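Local atomic coordinates of phosphatidylinositol-specific phospholipase C (Listeria monocytogenes, PDB entry 2PLC), a protein that is a bacterial member of the phosphatidylinositol-specific phospholipase C family, with an X domain of the TIM-barrel class. Residues A[204-209]-A[247-252]. Residues are numbered along the deposited sequence; the frame is centred on the assembly and turned at random.
Sequences QASKAD and EKVRGL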
ATOM      1  N   GLN A 204       5.976   0.020 -17.962  1.00 24.97           N
ATOM      2  CA  GLN A 204       4.625   0.301 -18.436  1.00 27.10           C
ATOM      3  C   GLN A 204       3.956   1.421 -17.641  1.00 28.68           C
ATOM      4  O   GLN A 204       3.220   2.240 -18.199  1.00 30.35           O
ATOM      5  CB  GLN A 204       3.765  -0.962 -18.378  1.00 31.49           C
ATOM      6  CG  GLN A 204       4.286  -2.081 -19.254  1.00 40.09           C
ATOM      7  CD  GLN A 204       3.178  -2.829 -19.971  1.00 48.41           C
ATOM      8  OE1 GLN A 204       2.823  -2.497 -21.108  1.00 44.54           O
ATOM      9  NE2 GLN A 204       2.630  -3.850 -19.315  1.00 43.55           N
ATOM     10  N   ALA A 205       4.233   1.467 -16.341  1.00 18.97           N
ATOM     11  CA  ALA A 205       3.667   2.487 -15.470  1.00 17.14           C
ATOM     12  C   ALA A 205       4.117   3.883 -15.884  1.00 23.36           C
ATOM     13  O   ALA A 205       3.333   4.836 -15.838  1.00 21.88           O
ATOM     14  CB  ALA A 205       4.066   2.221 -14.026  1.00 22.74           C
ATOM     15  N   SER A 206       5.384   3.999 -16.274  1.00 18.41           N
ATOM     16  CA  SER A 206       5.947   5.278 -16.684  1.00 28.02           C
ATOM     17  C   SER A 206       5.284   5.836 -17.941  1.00 29.51           C
ATOM     18  O   SER A 206       5.247   7.052 -18.129  1.00 34.62           O
ATOM     19  CB  SER A 206       7.450   5.145 -16.921  1.00 23.19           C
ATOM     20  OG  SER A 206       7.700   4.358 -18.068  1.00 27.54           O
ATOM     21  N   LYS A 207       4.769   4.945 -18.788  1.00 29.79           N
ATOM     22  CA  LYS A 207       4.111   5.340 -20.033  1.00 36.43           C
ATOM     23  C   LYS A 207       2.631   5.685 -19.859  1.00 41.58           C
ATOM     24  O   LYS A 207       2.088   6.496 -20.611  1.00 44.86           O
ATOM     25  CB  LYS A 207       4.289   4.258 -21.101  1.00 32.41           C
ATOM     26  CG  LYS A 207       5.749   3.958 -21.402  1.00 35.05           C
ATOM     27  CD  LYS A 207       6.021   3.817 -22.890  1.00 43.19           C
ATOM     28  CE  LYS A 207       5.926   2.378 -23.369  1.00 47.47           C
ATOM     29  NZ  LYS A 207       4.575   1.776 -23.199  1.00 59.99           N
ATOM     30  N   ALA A 208       1.979   5.071 -18.875  1.00 47.20           N
ATOM     31  CA  ALA A 208       0.567   5.341 -18.607  1.00 50.66           C
ATOM     32  C   ALA A 208       0.444   6.437 -17.551  1.00 52.97           C
ATOM     33  O   ALA A 208       1.389   6.689 -16.798  1.00 56.99           O
ATOM     34  CB  ALA A 208      -0.137   4.073 -18.137  1.00 46.43           C
ATOM     35  N   ASP A 209      -0.712   7.095 -17.504  1.00 52.16           N
ATOM     36  CA  ASP A 209      -0.956   8.167 -16.535  1.00 56.79           C
ATOM     37  C   ASP A 209      -2.397   8.192 -16.031  1.00 49.71           C
ATOM     38  O   ASP A 209      -2.774   9.058 -15.239  1.00 50.52           O
ATOM     39  CB  ASP A 209      -0.601   9.533 -17.135  1.00 70.48           C
ATOM     40  CG  ASP A 209       0.899   9.769 -17.205  1.00 84.38           C
ATOM     41  OD1 ASP A 209       1.504  10.072 -16.151  1.00 89.01           O
ATOM     42  OD2 ASP A 209       1.472   9.645 -18.310  1.00 91.79           O
ATOM     43  N   GLU A 247      17.653   9.279 -16.406  1.00 34.82           N
ATOM     44  CA  GLU A 247      17.069   9.339 -17.739  1.00 37.68           C
ATOM     45  C   GLU A 247      15.816  10.205 -17.768  1.00 37.45           C
ATOM     46  O   GLU A 247      15.114  10.252 -18.782  1.00 44.61           O
ATOM     47  CB  GLU A 247      16.729   7.929 -18.233  1.00 42.75           C
ATOM     48  CG  GLU A 247      17.936   7.040 -18.456  1.00 51.21           C
ATOM     49  CD  GLU A 247      18.928   7.646 -19.431  1.00 61.20           C
ATOM     50  OE1 GLU A 247      18.609   7.739 -20.638  1.00 58.63           O
ATOM     51  OE2 GLU A 247      20.026   8.036 -18.982  1.00 65.98           O
ATOM     52  N   LYS A 248      15.540  10.885 -16.655  1.00 35.67           N
ATOM     53  CA  LYS A 248      14.369  11.757 -16.541  1.00 39.64           C
ATOM     54  C   LYS A 248      13.037  11.002 -16.653  1.00 31.08           C
ATOM     55  O   LYS A 248      12.050  11.540 -17.155  1.00 34.30           O
ATOM     56  CB  LYS A 248      14.423  12.875 -17.595  1.00 46.09           C
ATOM     57  CG  LYS A 248      14.925  14.223 -17.099  1.00 53.27           C
ATOM     58  CD  LYS A 248      16.401  14.213 -16.762  1.00 61.57           C
ATOM     59  CE  LYS A 248      16.890  15.622 -16.453  1.00 70.81           C
ATOM     60  NZ  LYS A 248      18.353  15.672 -16.174  1.00 72.24           N
ATOM     61  N   VAL A 249      13.010   9.760 -16.177  1.00 30.67           N
ATOM     62  CA  VAL A 249      11.799   8.946 -16.220  1.00 26.97           C
ATOM     63  C   VAL A 249      11.137   8.878 -14.843  1.00 29.57           C
ATOM     64  O   VAL A 249      11.697   8.303 -13.906  1.00 29.87           O
ATOM     65  CB  VAL A 249      12.102   7.522 -16.714  1.00 26.03           C
ATOM     66  CG1 VAL A 249      10.810   6.741 -16.882  1.00 27.09           C
ATOM     67  CG2 VAL A 249      12.865   7.578 -18.027  1.00 28.09           C
ATOM     68  N   ARG A 250       9.946   9.470 -14.737  1.00 32.46           N
ATOM     69  CA  ARG A 250       9.178   9.512 -13.490  1.00 32.17           C
ATOM     70  C   ARG A 250       7.865   8.727 -13.557  1.00 33.67           C
ATOM     71  O   ARG A 250       7.517   8.153 -14.592  1.00 36.97           O
ATOM     72  CB  ARG A 250       8.839  10.960 -13.120  1.00 33.91           C
ATOM     73  CG  ARG A 250      10.006  11.844 -12.738  1.00 42.33           C
ATOM     74  CD  ARG A 250      10.687  12.446 -13.941  1.00 51.59           C
ATOM     75  NE  ARG A 250      11.195  13.783 -13.650  1.00 64.99           N
ATOM     76  CZ  ARG A 250      12.458  14.068 -13.345  1.00 72.07           C
ATOM     77  NH1 ARG A 250      13.372  13.107 -13.286  1.00 73.66           N
ATOM     78  NH2 ARG A 250      12.809  15.321 -13.095  1.00 79.64           N
ATOM     79  N   GLY A 251       7.136   8.733 -12.439  1.00 32.29           N
ATOM     80  CA  GLY A 251       5.844   8.062 -12.354  1.00 33.57           C
ATOM     81  C   GLY A 251       5.854   6.556 -12.513  1.00 26.95           C
ATOM     82  O   GLY A 251       5.072   6.004 -13.283  1.00 32.47           O
ATOM     83  N   LEU A 252       6.684   5.893 -11.716  1.00 27.79           N
ATOM     84  CA  LEU A 252       6.830   4.444 -11.769  1.00 19.04           C
ATOM     85  C   LEU A 252       5.732   3.667 -11.048  1.00 16.59           C
ATOM     86  O   LEU A 252       5.735   2.439 -11.051  1.00 20.55           O
ATOM     87  CB  LEU A 252       8.198   4.054 -11.213  1.00 20.69           C
ATOM     88  CG  LEU A 252       9.402   4.789 -11.809  1.00 16.42           C
ATOM     89  CD1 LEU A 252      10.674   4.298 -11.148  1.00 25.16           C
ATOM     90  CD2 LEU A 252       9.464   4.591 -13.316  1.00 13.19           C
TER
HETATM   91  O   HOH W   1       4.354   8.802 -15.173  1.00 40.99           O
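Ser206, near the C-terminal end of helix 191-207, touches the 247-252 loop mainly through its CB, which lies 3.7 Å from Val249 CG1 and 4.2 Å from Leu252 CD2. Both apolar side chains also pack on Leu244 of helix 226-246, which suits valine and leucine to this place. Ser206 OG, set between the backbone N and the carbonyl carbon (chi1 69°), hydrogen-bonds to Tyr203 O, which satisfies the hydroxyl within its own helix. On the same turn Ala205, short enough for close approach, brings CB to 3.4 Å from Leu252 O. The backbones come just as near: Ser206 CA makes a CA-H...O contact of 3.6 Å with Gly251 O, whereas Ala205 O and Gly251 O, both acceptors, stand 3.3 Å apart without bonding. Gly251 has positive phi (64°), a conformation glycine adopts readily. A water lies 3.3 Å from both Arg250 O and OD1 of the poorly ordered Asp209, placed to bridge them, though more acceptors than it has protons are within reach. The loop starts from a Schellman motif, with Lys248 as C-prime residue, and Leu252 N is bonded to Ser20 OG. The chemistry is consistent with a small contact made mostly by van der Waals packing, plus a possible water bridge.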